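Long-range contacts in putative D-alanine N-acetyltransferase of GNAT family (Desulfovibrio desulfuricans subsp. desulfuricans, PDB 2R7H), which probably transfers an acyl group, most likely acetyl from acetyl-coenzyme A, to an acceptor molecule, as members of the GNAT family generally do: residues D30-R35 against V51-V56; Y68-A73 against A80-Y85; Y95-I100 against A114-V119. All coordinates share one frame; numbering follows the deposited sequence.

Contact 1 (D30-R35 against V51-V56); sequences DALLVR and VAQELV
Val-34 and Val-56 reach toward each other tip to tip, CG2 of one lying 3.8 Å from CG2 of the other. They carry the apolar half of a pairing between two nearly antiparallel helices, whose segment axes run at 157° and come within 8.4 Å. The other methyl of Val-34, CG1, turns to the second helix's backbone and to CB of Ala-52. Val-56 uses its second branch differently: with CG1 anti to the backbone N (chi1 177°), that methyl presses on the backbone beginning the first helix, 3.4 Å from N of Ala-31.

The two backbones are nearest, CA to CA, at Ala-31 and Gln-53, 5.1 Å apart. The Ala-31 methyl touches both CG of Gln-53 and CG1 of Val-56. The Gln-53 chain is fully extended and passes alongside Ala-31, CG sitting 3.4 Å from Ala-31 O, before it delivers its amide to Arg-35. These two long side chains cross obliquely, with guanidinium and amide planes 67° apart. Even so, NH1 of Arg-35 makes a fairly straight hydrogen bond of 3.1 Å to OE1 of Gln-53, meeting it in the carbonyl plane and close to the guanidinium plane. OE1 also lies 3.3 Å from CD of Arg-35, beside the extended chain. NE is salt-bridged to Glu-39, and NH1 itself is shared with Asp-50, so Gln-53 is one of several partners. Asp-30, next to the valine end, is tied to Arg-23 and to the backbone N of Leu-27.

Val-34, Ala-52 and Val-56 also rest on aromatic residues of the sheet, among them Phe-70, Phe-72 and Tyr-82. Such a helix pair laid over one face of the sheet is the N-terminal helical layer of the GNAT fold.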
ATOM      1  N   ASP B  30       7.764 -24.311  -2.173  1.00 51.73           N
ATOM      2  CA  ASP B  30       6.981 -23.377  -1.354  1.00 49.80           C
ATOM      3  C   ASP B  30       5.742 -22.670  -1.922  1.00 48.29           C
ATOM      4  O   ASP B  30       4.751 -22.502  -1.186  1.00 44.98           O
ATOM      5  CB  ASP B  30       7.922 -22.325  -0.742  1.00 49.04           C
ATOM      6  CG  ASP B  30       8.962 -22.928   0.209  1.00 49.85           C
ATOM      7  OD1 ASP B  30       8.751 -24.014   0.803  1.00 48.25           O
ATOM      8  OD2 ASP B  30      10.011 -22.278   0.373  1.00 43.72           O
ATOM      9  N   ALA B  31       5.817 -22.238  -3.180  1.00 48.02           N
ATOM     10  CA  ALA B  31       4.711 -21.545  -3.859  1.00 48.45           C
ATOM     11  C   ALA B  31       3.403 -22.340  -3.780  1.00 48.52           C
ATOM     12  O   ALA B  31       2.367 -21.791  -3.406  1.00 49.17           O
ATOM     13  CB  ALA B  31       5.068 -21.281  -5.315  1.00 47.88           C
ATOM     14  N   LEU B  32       3.467 -23.631  -4.087  1.00 49.05           N
ATOM     15  CA  LEU B  32       2.284 -24.479  -4.038  1.00 48.20           C
ATOM     16  C   LEU B  32       1.913 -24.867  -2.590  1.00 47.13           C
ATOM     17  O   LEU B  32       0.726 -24.962  -2.277  1.00 46.31           O
ATOM     18  CB  LEU B  32       2.463 -25.719  -4.904  1.00 49.87           C
ATOM     19  CG  LEU B  32       1.143 -26.400  -5.260  1.00 51.42           C
ATOM     20  CD1 LEU B  32       0.297 -25.449  -6.139  1.00 50.58           C
ATOM     21  CD2 LEU B  32       1.390 -27.742  -5.982  1.00 50.86           C
ATOM     22  N   LEU B  33       2.915 -25.083  -1.720  1.00 46.27           N
ATOM     23  CA  LEU B  33       2.685 -25.421  -0.296  1.00 43.79           C
ATOM     24  C   LEU B  33       1.983 -24.267   0.384  1.00 42.09           C
ATOM     25  O   LEU B  33       1.096 -24.490   1.212  1.00 43.97           O
ATOM     26  CB  LEU B  33       3.998 -25.766   0.439  1.00 41.90           C
ATOM     27  CG  LEU B  33       4.712 -27.063   0.075  1.00 44.50           C
ATOM     28  CD1 LEU B  33       6.136 -27.097   0.581  1.00 40.62           C
ATOM     29  CD2 LEU B  33       3.919 -28.270   0.569  1.00 45.07           C
ATOM     30  N   VAL B  34       2.412 -23.042   0.063  1.00 40.71           N
ATOM     31  CA  VAL B  34       1.794 -21.823   0.596  1.00 39.29           C
ATOM     32  C   VAL B  34       0.344 -21.730   0.123  1.00 39.00           C
ATOM     33  O   VAL B  34      -0.573 -21.445   0.921  1.00 34.85           O
ATOM     34  CB  VAL B  34       2.575 -20.568   0.190  1.00 39.58           C
ATOM     35  CG1 VAL B  34       1.701 -19.310   0.267  1.00 35.48           C
ATOM     36  CG2 VAL B  34       3.864 -20.473   1.035  1.00 39.28           C
ATOM     37  N   ARG B  35       0.142 -21.983  -1.165  1.00 38.38           N
ATOM     38  CA  ARG B  35      -1.214 -21.935  -1.715  1.00 39.19           C
ATOM     39  C   ARG B  35      -2.105 -22.893  -0.950  1.00 37.40           C
ATOM     40  O   ARG B  35      -3.158 -22.487  -0.492  1.00 40.82           O
ATOM     41  CB  ARG B  35      -1.260 -22.276  -3.189  1.00 37.10           C
ATOM     42  CG  ARG B  35      -2.603 -21.859  -3.771  1.00 46.01           C
ATOM     43  CD  ARG B  35      -2.865 -22.346  -5.148  1.00 41.95           C
ATOM     44  NE  ARG B  35      -4.174 -21.805  -5.511  1.00 48.44           N
ATOM     45  CZ  ARG B  35      -4.411 -20.610  -6.053  1.00 47.89           C
ATOM     46  NH1 ARG B  35      -3.413 -19.835  -6.421  1.00 51.39           N
ATOM     47  NH2 ARG B  35      -5.685 -20.226  -6.286  1.00 49.64           N
ATOM     48  N   VAL B  51      -2.669 -14.332  -5.043  1.00 39.86           N
ATOM     49  CA  VAL B  51      -1.744 -13.316  -4.550  1.00 42.86           C
ATOM     50  C   VAL B  51      -0.725 -14.024  -3.627  1.00 44.87           C
ATOM     51  O   VAL B  51       0.483 -13.936  -3.866  1.00 45.97           O
ATOM     52  CB  VAL B  51      -2.471 -12.131  -3.814  1.00 42.47           C
ATOM     53  CG1 VAL B  51      -1.450 -11.158  -3.204  1.00 41.82           C
ATOM     54  CG2 VAL B  51      -3.422 -11.396  -4.769  1.00 44.03           C
ATOM     55  N   ALA B  52      -1.229 -14.784  -2.647  1.00 43.82           N
ATOM     56  CA  ALA B  52      -0.385 -15.524  -1.697  1.00 43.62           C
ATOM     57  C   ALA B  52       0.717 -16.312  -2.401  1.00 43.36           C
ATOM     58  O   ALA B  52       1.885 -16.210  -2.029  1.00 44.95           O
ATOM     59  CB  ALA B  52      -1.237 -16.422  -0.805  1.00 39.10           C
ATOM     60  N   GLN B  53       0.355 -17.024  -3.465  1.00 44.27           N
ATOM     61  CA  GLN B  53       1.312 -17.810  -4.238  1.00 44.94           C
ATOM     62  C   GLN B  53       2.243 -16.951  -5.096  1.00 45.75           C
ATOM     63  O   GLN B  53       3.431 -17.278  -5.217  1.00 44.43           O
ATOM     64  CB  GLN B  53       0.574 -18.805  -5.134  1.00 45.65           C
ATOM     65  CG  GLN B  53       1.508 -19.718  -5.951  1.00 47.13           C
ATOM     66  CD  GLN B  53       0.766 -20.712  -6.813  1.00 47.85           C
ATOM     67  OE1 GLN B  53      -0.454 -20.756  -6.817  1.00 43.32           O
ATOM     68  NE2 GLN B  53       1.512 -21.513  -7.560  1.00 52.07           N
ATOM     69  N   GLU B  54       1.715 -15.871  -5.682  1.00 46.25           N
ATOM     70  CA  GLU B  54       2.510 -14.981  -6.549  1.00 47.57           C
ATOM     71  C   GLU B  54       3.691 -14.353  -5.808  1.00 48.42           C
ATOM     72  O   GLU B  54       4.790 -14.259  -6.373  1.00 51.13           O
ATOM     73  CB  GLU B  54       1.629 -13.901  -7.197  1.00 47.52           C
ATOM     74  N   LEU B  55       3.471 -13.945  -4.553  1.00 46.84           N
ATOM     75  CA  LEU B  55       4.533 -13.366  -3.712  1.00 44.32           C
ATOM     76  C   LEU B  55       5.707 -14.335  -3.520  1.00 44.33           C
ATOM     77  O   LEU B  55       6.847 -13.904  -3.456  1.00 44.09           O
ATOM     78  CB  LEU B  55       3.990 -12.980  -2.335  1.00 42.24           C
ATOM     79  CG  LEU B  55       2.907 -11.901  -2.221  1.00 45.10           C
ATOM     80  CD1 LEU B  55       2.476 -11.706  -0.771  1.00 45.92           C
ATOM     81  CD2 LEU B  55       3.359 -10.581  -2.809  1.00 47.42           C
ATOM     82  N   VAL B  56       5.413 -15.633  -3.398  1.00 43.87           N
ATOM     83  CA  VAL B  56       6.441 -16.648  -3.224  1.00 44.90           C
ATOM     84  C   VAL B  56       7.200 -16.828  -4.543  1.00 47.07           C
ATOM     85  O   VAL B  56       8.424 -17.010  -4.542  1.00 45.96           O
ATOM     86  CB  VAL B  56       5.859 -17.988  -2.739  1.00 43.67           C
ATOM     87  CG1 VAL B  56       6.949 -19.029  -2.653  1.00 45.79           C
ATOM     88  CG2 VAL B  56       5.169 -17.824  -1.378  1.00 41.15           C
TER

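Contact 2 (Y68-A73 against A80-Y85); sequences YHFVFA and AGYACY
His-69 and Tyr-85 begin a regular antiparallel ladder: N of His-69 bonds O of Tyr-85 at 2.7 Å, and Tyr-85 N returns a bond to His-69 O. Val-71 and Ala-83 form the next hydrogen-bonded pair. At Ala-73 the register slips into a classic beta bulge, for Ala-80 and Gly-81 both face it; Ala-73 O accepts a hydrogen bond from Ala-80 N (2.8 Å) and a weak one from Gly-81 N, while Ala-73 N bonds Gly-81 O.

Aromatic contacts differ between the faces. On one, CB of His-69 stands over the Tyr-85 ring in a CH-pi contact, 3.7 Å from its centroid; the two rings themselves are slid apart and barely overlap. On the other, Phe-70 and Phe-72 each lie side by side with Tyr-82. CD2 of Tyr-82 meets the edge of the Phe-70 ring, and SG of Cys-84, anti to its backbone N, approaches that ring obliquely, 3.7 Å from CE2.

This hairpin of strands 69-75 and 78-87 lies between strands 21-23 and 94-102 in the sheet. Helices 30-41 and 46-61 cover the Phe-70, Phe-72 and Tyr-82 face, and helix 111-125 packs on the side of Ala-73 and Ala-83.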
ATOM      1  N   TYR B  68       9.502  -8.991  -0.372  1.00 48.61           N
ATOM      2  CA  TYR B  68       8.606  -9.914   0.308  1.00 46.91           C
ATOM      3  C   TYR B  68       9.493 -10.955   0.994  1.00 44.30           C
ATOM      4  O   TYR B  68      10.267 -11.642   0.345  1.00 45.96           O
ATOM      5  CB  TYR B  68       7.609 -10.580  -0.651  1.00 48.31           C
ATOM      6  CG  TYR B  68       6.739  -9.573  -1.340  1.00 47.68           C
ATOM      7  CD1 TYR B  68       5.870  -8.804  -0.589  1.00 58.17           C
ATOM      8  CD2 TYR B  68       6.750  -9.409  -2.721  1.00 51.89           C
ATOM      9  CE1 TYR B  68       5.064  -7.847  -1.155  1.00 54.77           C
ATOM     10  CE2 TYR B  68       5.937  -8.433  -3.322  1.00 53.42           C
ATOM     11  CZ  TYR B  68       5.097  -7.653  -2.511  1.00 56.71           C
ATOM     12  OH  TYR B  68       4.259  -6.684  -3.018  1.00 60.82           O
ATOM     13  N   HIS B  69       9.349 -11.043   2.309  1.00 40.89           N
ATOM     14  CA  HIS B  69      10.074 -11.952   3.163  1.00 39.18           C
ATOM     15  C   HIS B  69       9.086 -12.939   3.742  1.00 35.42           C
ATOM     16  O   HIS B  69       7.895 -12.634   3.883  1.00 35.93           O
ATOM     17  CB  HIS B  69      10.754 -11.154   4.260  1.00 35.05           C
ATOM     18  CG  HIS B  69      11.743 -10.176   3.733  1.00 42.15           C
ATOM     19  ND1 HIS B  69      13.095 -10.428   3.732  1.00 45.83           N
ATOM     20  CD2 HIS B  69      11.577  -8.988   3.108  1.00 40.95           C
ATOM     21  CE1 HIS B  69      13.727  -9.399   3.191  1.00 49.74           C
ATOM     22  NE2 HIS B  69      12.830  -8.514   2.799  1.00 39.92           N
ATOM     23  N   PHE B  70       9.614 -14.098   4.117  1.00 35.70           N
ATOM     24  CA  PHE B  70       8.837 -15.219   4.619  1.00 36.93           C
ATOM     25  C   PHE B  70       9.470 -15.942   5.793  1.00 37.62           C
ATOM     26  O   PHE B  70      10.692 -15.992   5.887  1.00 37.57           O
ATOM     27  CB  PHE B  70       8.751 -16.281   3.493  1.00 37.21           C
ATOM     28  CG  PHE B  70       8.058 -15.805   2.259  1.00 35.80           C
ATOM     29  CD1 PHE B  70       8.760 -15.189   1.241  1.00 41.74           C
ATOM     30  CD2 PHE B  70       6.696 -15.920   2.146  1.00 37.36           C
ATOM     31  CE1 PHE B  70       8.113 -14.704   0.108  1.00 38.75           C
ATOM     32  CE2 PHE B  70       6.051 -15.432   1.028  1.00 42.37           C
ATOM     33  CZ  PHE B  70       6.767 -14.822   0.011  1.00 39.61           C
ATOM     34  N   VAL B  71       8.619 -16.473   6.684  1.00 36.04           N
ATOM     35  CA  VAL B  71       9.063 -17.365   7.801  1.00 34.06           C
ATOM     36  C   VAL B  71       8.101 -18.552   7.654  1.00 33.21           C
ATOM     37  O   VAL B  71       6.889 -18.380   7.795  1.00 31.58           O
ATOM     38  CB  VAL B  71       8.926 -16.800   9.242  1.00 32.59           C
ATOM     39  CG1 VAL B  71       9.389 -17.883  10.241  1.00 30.12           C
ATOM     40  CG2 VAL B  71       9.706 -15.481   9.439  1.00 28.52           C
ATOM     41  N   PHE B  72       8.621 -19.717   7.269  1.00 35.72           N
ATOM     42  CA  PHE B  72       7.822 -20.926   7.091  1.00 37.36           C
ATOM     43  C   PHE B  72       7.988 -21.843   8.304  1.00 39.15           C
ATOM     44  O   PHE B  72       9.111 -22.115   8.683  1.00 39.83           O
ATOM     45  CB  PHE B  72       8.293 -21.701   5.849  1.00 38.10           C
ATOM     46  CG  PHE B  72       8.296 -20.889   4.571  1.00 34.64           C
ATOM     47  CD1 PHE B  72       7.114 -20.588   3.936  1.00 38.71           C
ATOM     48  CD2 PHE B  72       9.487 -20.450   4.005  1.00 38.55           C
ATOM     49  CE1 PHE B  72       7.106 -19.855   2.771  1.00 42.03           C
ATOM     50  CE2 PHE B  72       9.491 -19.735   2.831  1.00 42.70           C
ATOM     51  CZ  PHE B  72       8.288 -19.433   2.209  1.00 37.20           C
ATOM     52  N   ALA B  73       6.889 -22.266   8.938  1.00 40.11           N
ATOM     53  CA  ALA B  73       6.922 -23.200  10.074  1.00 37.88           C
ATOM     54  C   ALA B  73       6.719 -24.601   9.458  1.00 39.24           C
ATOM     55  O   ALA B  73       5.685 -24.847   8.807  1.00 37.20           O
ATOM     56  CB  ALA B  73       5.806 -22.872  11.072  1.00 34.29           C
ATOM     57  N   ALA B  80       3.371 -26.422   8.284  1.00 39.67           N
ATOM     58  CA  ALA B  80       2.321 -26.198   9.293  1.00 39.96           C
ATOM     59  C   ALA B  80       1.663 -24.805   9.152  1.00 38.82           C
ATOM     60  O   ALA B  80       0.485 -24.612   9.471  1.00 39.87           O
ATOM     61  CB  ALA B  80       2.914 -26.372  10.673  1.00 39.85           C
ATOM     62  N   GLY B  81       2.439 -23.849   8.652  1.00 40.06           N
ATOM     63  CA  GLY B  81       1.979 -22.491   8.447  1.00 38.12           C
ATOM     64  C   GLY B  81       3.118 -21.565   8.046  1.00 35.93           C
ATOM     65  O   GLY B  81       4.255 -21.991   7.848  1.00 35.25           O
ATOM     66  N   TYR B  82       2.808 -20.290   7.878  1.00 34.67           N
ATOM     67  CA  TYR B  82       3.844 -19.341   7.487  1.00 34.12           C
ATOM     68  C   TYR B  82       3.373 -17.914   7.684  1.00 30.38           C
ATOM     69  O   TYR B  82       2.174 -17.660   7.891  1.00 29.60           O
ATOM     70  CB  TYR B  82       4.276 -19.540   6.015  1.00 34.30           C
ATOM     71  CG  TYR B  82       3.406 -18.874   4.992  1.00 35.29           C
ATOM     72  CD1 TYR B  82       2.095 -19.270   4.790  1.00 34.52           C
ATOM     73  CD2 TYR B  82       3.916 -17.877   4.178  1.00 39.10           C
ATOM     74  CE1 TYR B  82       1.289 -18.637   3.864  1.00 41.41           C
ATOM     75  CE2 TYR B  82       3.125 -17.243   3.250  1.00 38.75           C
ATOM     76  CZ  TYR B  82       1.819 -17.620   3.098  1.00 42.29           C
ATOM     77  OH  TYR B  82       1.057 -16.990   2.147  1.00 41.55           O
ATOM     78  N   ALA B  83       4.337 -16.999   7.622  1.00 30.52           N
ATOM     79  CA  ALA B  83       4.089 -15.554   7.727  1.00 29.68           C
ATOM     80  C   ALA B  83       4.758 -14.924   6.488  1.00 31.09           C
ATOM     81  O   ALA B  83       5.796 -15.412   6.032  1.00 31.02           O
ATOM     82  CB  ALA B  83       4.676 -15.006   8.941  1.00 27.40           C
ATOM     83  N   CYS B  84       4.139 -13.887   5.948  1.00 30.25           N
ATOM     84  CA  CYS B  84       4.605 -13.144   4.778  1.00 31.12           C
ATOM     85  C   CYS B  84       4.677 -11.674   5.253  1.00 28.52           C
ATOM     86  O   CYS B  84       3.735 -11.131   5.878  1.00 29.75           O
ATOM     87  CB  CYS B  84       3.621 -13.280   3.602  1.00 33.57           C
ATOM     88  SG  CYS B  84       4.246 -12.357   2.171  1.00 50.39           S
ATOM     89  N   TYR B  85       5.795 -11.020   5.007  1.00 27.85           N
ATOM     90  CA  TYR B  85       5.955  -9.636   5.455  1.00 31.49           C
ATOM     91  C   TYR B  85       7.012  -8.909   4.632  1.00 33.78           C
ATOM     92  O   TYR B  85       7.684  -9.504   3.827  1.00 34.39           O
ATOM     93  CB  TYR B  85       6.332  -9.619   6.964  1.00 32.88           C
ATOM     94  CG  TYR B  85       7.737 -10.033   7.247  1.00 27.41           C
ATOM     95  CD1 TYR B  85       8.105 -11.356   7.324  1.00 27.71           C
ATOM     96  CD2 TYR B  85       8.734  -9.063   7.382  1.00 34.86           C
ATOM     97  CE1 TYR B  85       9.420 -11.689   7.546  1.00 33.40           C
ATOM     98  CE2 TYR B  85      10.001  -9.379   7.614  1.00 35.45           C
ATOM     99  CZ  TYR B  85      10.359 -10.681   7.689  1.00 38.11           C
ATOM    100  OH  TYR B  85      11.673 -10.946   7.899  1.00 41.57           O
TER
HETATM  101  O   HOH W   1      12.318 -13.273   7.180  1.00 52.12           O

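Contact 3 (Y95-I100 against A114-V119); sequences YDLYWI and ALLAEV
The flat groups of strand 95-100 leave the helix to Leu-97 and Ile-100, which meet Leu-115, Leu-116 and Val-119. One face of the Tyr-98 ring carries O of Asp-96, 3.9 Å above its centre, and the ring also meets that of Tyr-68. The Trp-99 indole has CB of Tyr-98 over one face, toward the rim; it also packs edge-to-face with Phe-44, and its NE1 is hydrogen-bonded to Tyr-82 OH. Tyr-98 and Trp-99 border the bound 2-ethoxyethanol together with Tyr-68; it probably comes from the crystallisation liquor, though such molecules often mark pockets.

Both residues face Cys-84 in a classic beta bulge. It shifts the alternation, which explains why Leu-97 and Ile-100, three apart, both point at the helix. Ile-100 CD1 touches CB of Leu-116 at 3.7 Å, the chains crossing at about a right angle. Ile-100 and Leu-115 slide past each other in opposite directions, CG2 of Ile-100, anti to its backbone N, 3.8 Å from CD1 of Leu-115. Leu-97 is forked: CD2 reaches CD1 of Leu-116 at 3.9 Å, and CD1 reaches CG2 of Val-119 at 4.2 Å. No hydrogen bond joins the segments.

A bulge in this strand is a hallmark of GNAT enzymes. Helix 111-125 is the crossover from strand 94-102 to the parallel strand 130-136, where Leu-116 touches Leu-131; Leu-115 and Val-119 extend the cover over strands 69-75 and 78-87.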
ATOM      1  N   TYR B  95       7.604  -1.713   8.553  1.00 28.55           N
ATOM      2  CA  TYR B  95       7.338  -2.985   7.892  1.00 25.21           C
ATOM      3  C   TYR B  95       5.846  -3.317   7.952  1.00 24.22           C
ATOM      4  O   TYR B  95       5.168  -2.924   8.864  1.00 27.78           O
ATOM      5  CB  TYR B  95       8.119  -4.113   8.616  1.00 28.13           C
ATOM      6  CG  TYR B  95       9.606  -4.039   8.382  1.00 26.11           C
ATOM      7  CD1 TYR B  95      10.395  -3.098   9.044  1.00 29.52           C
ATOM      8  CD2 TYR B  95      10.219  -4.884   7.485  1.00 30.19           C
ATOM      9  CE1 TYR B  95      11.760  -2.986   8.771  1.00 31.27           C
ATOM     10  CE2 TYR B  95      11.553  -4.784   7.209  1.00 34.26           C
ATOM     11  CZ  TYR B  95      12.324  -3.847   7.860  1.00 37.97           C
ATOM     12  OH  TYR B  95      13.663  -3.771   7.588  1.00 40.70           O
ATOM     13  N   ASP B  96       5.400  -4.067   6.970  1.00 29.71           N
ATOM     14  CA  ASP B  96       4.049  -4.565   6.931  1.00 28.77           C
ATOM     15  C   ASP B  96       4.009  -6.080   7.068  1.00 30.41           C
ATOM     16  O   ASP B  96       4.764  -6.767   6.404  1.00 25.59           O
ATOM     17  CB  ASP B  96       3.368  -4.224   5.635  1.00 28.53           C
ATOM     18  CG  ASP B  96       2.972  -2.765   5.565  1.00 30.14           C
ATOM     19  OD1 ASP B  96       2.113  -2.321   6.349  1.00 52.36           O
ATOM     20  OD2 ASP B  96       3.462  -2.120   4.656  1.00 39.87           O
ATOM     21  N   LEU B  97       3.167  -6.570   7.977  1.00 25.95           N
ATOM     22  CA  LEU B  97       2.911  -8.008   8.099  1.00 27.74           C
ATOM     23  C   LEU B  97       1.735  -8.220   7.140  1.00 29.65           C
ATOM     24  O   LEU B  97       0.668  -7.700   7.391  1.00 29.18           O
ATOM     25  CB  LEU B  97       2.456  -8.396   9.531  1.00 27.21           C
ATOM     26  CG  LEU B  97       2.105  -9.898   9.742  1.00 24.72           C
ATOM     27  CD1 LEU B  97       3.316 -10.873   9.473  1.00 25.30           C
ATOM     28  CD2 LEU B  97       1.571 -10.058  11.181  1.00 31.99           C
ATOM     29  N   TYR B  98       1.935  -8.943   6.044  1.00 27.02           N
ATOM     30  CA  TYR B  98       0.886  -9.197   5.033  1.00 31.50           C
ATOM     31  C   TYR B  98      -0.122 -10.205   5.610  1.00 36.70           C
ATOM     32  O   TYR B  98      -1.316  -9.899   5.659  1.00 34.70           O
ATOM     33  CB  TYR B  98       1.533  -9.496   3.649  1.00 33.73           C
ATOM     34  CG  TYR B  98       2.486  -8.337   3.205  1.00 34.11           C
ATOM     35  CD1 TYR B  98       2.003  -7.038   3.101  1.00 41.04           C
ATOM     36  CD2 TYR B  98       3.822  -8.546   2.817  1.00 37.96           C
ATOM     37  CE1 TYR B  98       2.829  -5.950   2.729  1.00 39.49           C
ATOM     38  CE2 TYR B  98       4.678  -7.443   2.422  1.00 36.30           C
ATOM     39  CZ  TYR B  98       4.167  -6.137   2.382  1.00 45.94           C
ATOM     40  OH  TYR B  98       4.919  -4.977   1.996  1.00 36.87           O
ATOM     41  N   TRP B  99       0.338 -11.360   6.109  1.00 34.98           N
ATOM     42  CA  TRP B  99      -0.550 -12.306   6.834  1.00 36.70           C
ATOM     43  C   TRP B  99       0.235 -13.430   7.466  1.00 30.45           C
ATOM     44  O   TRP B  99       1.421 -13.603   7.171  1.00 27.19           O
ATOM     45  CB  TRP B  99      -1.713 -12.907   5.978  1.00 39.02           C
ATOM     46  CG  TRP B  99      -1.186 -13.447   4.758  1.00 44.81           C
ATOM     47  CD1 TRP B  99      -0.525 -14.617   4.614  1.00 44.43           C
ATOM     48  CD2 TRP B  99      -1.212 -12.826   3.465  1.00 48.49           C
ATOM     49  NE1 TRP B  99      -0.127 -14.755   3.330  1.00 49.99           N
ATOM     50  CE2 TRP B  99      -0.534 -13.676   2.597  1.00 39.98           C
ATOM     51  CE3 TRP B  99      -1.719 -11.622   2.971  1.00 46.07           C
ATOM     52  CZ2 TRP B  99      -0.368 -13.397   1.255  1.00 41.78           C
ATOM     53  CZ3 TRP B  99      -1.546 -11.340   1.644  1.00 42.29           C
ATOM     54  CH2 TRP B  99      -0.889 -12.234   0.792  1.00 43.05           C
ATOM     55  N   ILE B 100      -0.404 -14.065   8.440  1.00 31.92           N
ATOM     56  CA  ILE B 100       0.101 -15.244   9.072  1.00 30.67           C
ATOM     57  C   ILE B 100      -0.987 -16.301   8.754  1.00 32.63           C
ATOM     58  O   ILE B 100      -2.134 -16.082   9.090  1.00 35.45           O
ATOM     59  CB  ILE B 100       0.297 -15.129  10.579  1.00 33.26           C
ATOM     60  CG1 ILE B 100       1.336 -14.064  10.892  1.00 35.18           C
ATOM     61  CG2 ILE B 100       0.806 -16.507  11.144  1.00 29.64           C
ATOM     62  CD1 ILE B 100       1.572 -13.853  12.347  1.00 32.67           C
ATOM     63  N   ALA B 114       4.037 -17.883  17.503  1.00 33.53           N
ATOM     64  CA  ALA B 114       5.427 -18.269  17.250  1.00 32.43           C
ATOM     65  C   ALA B 114       5.918 -17.673  15.927  1.00 30.94           C
ATOM     66  O   ALA B 114       7.038 -17.189  15.841  1.00 26.54           O
ATOM     67  CB  ALA B 114       5.560 -19.788  17.196  1.00 31.79           C
ATOM     68  N   LEU B 115       5.089 -17.752  14.888  1.00 30.17           N
ATOM     69  CA  LEU B 115       5.428 -17.160  13.593  1.00 29.08           C
ATOM     70  C   LEU B 115       5.564 -15.643  13.699  1.00 26.45           C
ATOM     71  O   LEU B 115       6.513 -15.088  13.158  1.00 27.20           O
ATOM     72  CB  LEU B 115       4.421 -17.562  12.514  1.00 27.57           C
ATOM     73  CG  LEU B 115       4.597 -18.957  11.944  1.00 28.93           C
ATOM     74  CD1 LEU B 115       3.287 -19.444  11.237  1.00 28.55           C
ATOM     75  CD2 LEU B 115       5.800 -19.005  11.011  1.00 30.00           C
ATOM     76  N   LEU B 116       4.647 -14.978  14.386  1.00 30.01           N
ATOM     77  CA  LEU B 116       4.750 -13.530  14.573  1.00 28.83           C
ATOM     78  C   LEU B 116       6.052 -13.179  15.350  1.00 28.87           C
ATOM     79  O   LEU B 116       6.703 -12.183  15.044  1.00 28.70           O
ATOM     80  CB  LEU B 116       3.560 -12.984  15.345  1.00 28.52           C
ATOM     81  CG  LEU B 116       3.560 -11.501  15.724  1.00 28.37           C
ATOM     82  CD1 LEU B 116       3.557 -10.514  14.532  1.00 27.00           C
ATOM     83  CD2 LEU B 116       2.398 -11.225  16.637  1.00 28.39           C
ATOM     84  N   ALA B 117       6.372 -13.948  16.405  1.00 26.61           N
ATOM     85  CA  ALA B 117       7.608 -13.707  17.165  1.00 28.63           C
ATOM     86  C   ALA B 117       8.850 -13.773  16.235  1.00 27.70           C
ATOM     87  O   ALA B 117       9.795 -12.983  16.356  1.00 29.80           O
ATOM     88  CB  ALA B 117       7.718 -14.682  18.343  1.00 29.24           C
ATOM     89  N   GLU B 118       8.843 -14.689  15.287  1.00 26.09           N
ATOM     90  CA  GLU B 118       9.966 -14.776  14.360  1.00 25.62           C
ATOM     91  C   GLU B 118      10.042 -13.568  13.402  1.00 28.37           C
ATOM     92  O   GLU B 118      11.141 -13.077  13.080  1.00 27.24           O
ATOM     93  CB  GLU B 118       9.906 -16.099  13.582  1.00 28.40           C
ATOM     94  CG  GLU B 118      10.015 -17.355  14.444  1.00 33.09           C
ATOM     95  CD  GLU B 118      11.195 -17.366  15.420  1.00 38.85           C
ATOM     96  OE1 GLU B 118      12.312 -17.035  15.021  1.00 38.03           O
ATOM     97  OE2 GLU B 118      10.976 -17.718  16.599  1.00 43.07           O
ATOM     98  N   VAL B 119       8.884 -13.119  12.900  1.00 26.85           N
ATOM     99  CA  VAL B 119       8.846 -11.958  12.029  1.00 25.08           C
ATOM    100  C   VAL B 119       9.392 -10.754  12.781  1.00 23.56           C
ATOM    101  O   VAL B 119      10.159  -9.985  12.228  1.00 27.78           O
ATOM    102  CB  VAL B 119       7.405 -11.662  11.533  1.00 24.70           C
ATOM    103  CG1 VAL B 119       7.327 -10.274  10.945  1.00 26.11           C
ATOM    104  CG2 VAL B 119       6.935 -12.819  10.550  1.00 22.14           C
TER

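All three contacts are largely buried, but contact 1 lies furthest from the chain's centre and contact 3 closest to it. Contact 2 lies in the sheet that also holds strand 95-100; the helix pair of contact 1 covers one face of it and helix 114-119 the other. Their chemistry follows their place. Contact 1 joins apolar packing to a charged, partly exposed end; contact 2 relies on backbone bonds with aromatic rings on both faces; contact 3 is purely aliphatic. Trp-99 links all three, reaching Tyr-82 of contact 2 and packing on Ala-52 and Leu-55 of contact 1. Cys-84 O accepts a probable bond from Tyr-98 N, joining 80-85 to 95-100 in one sheet.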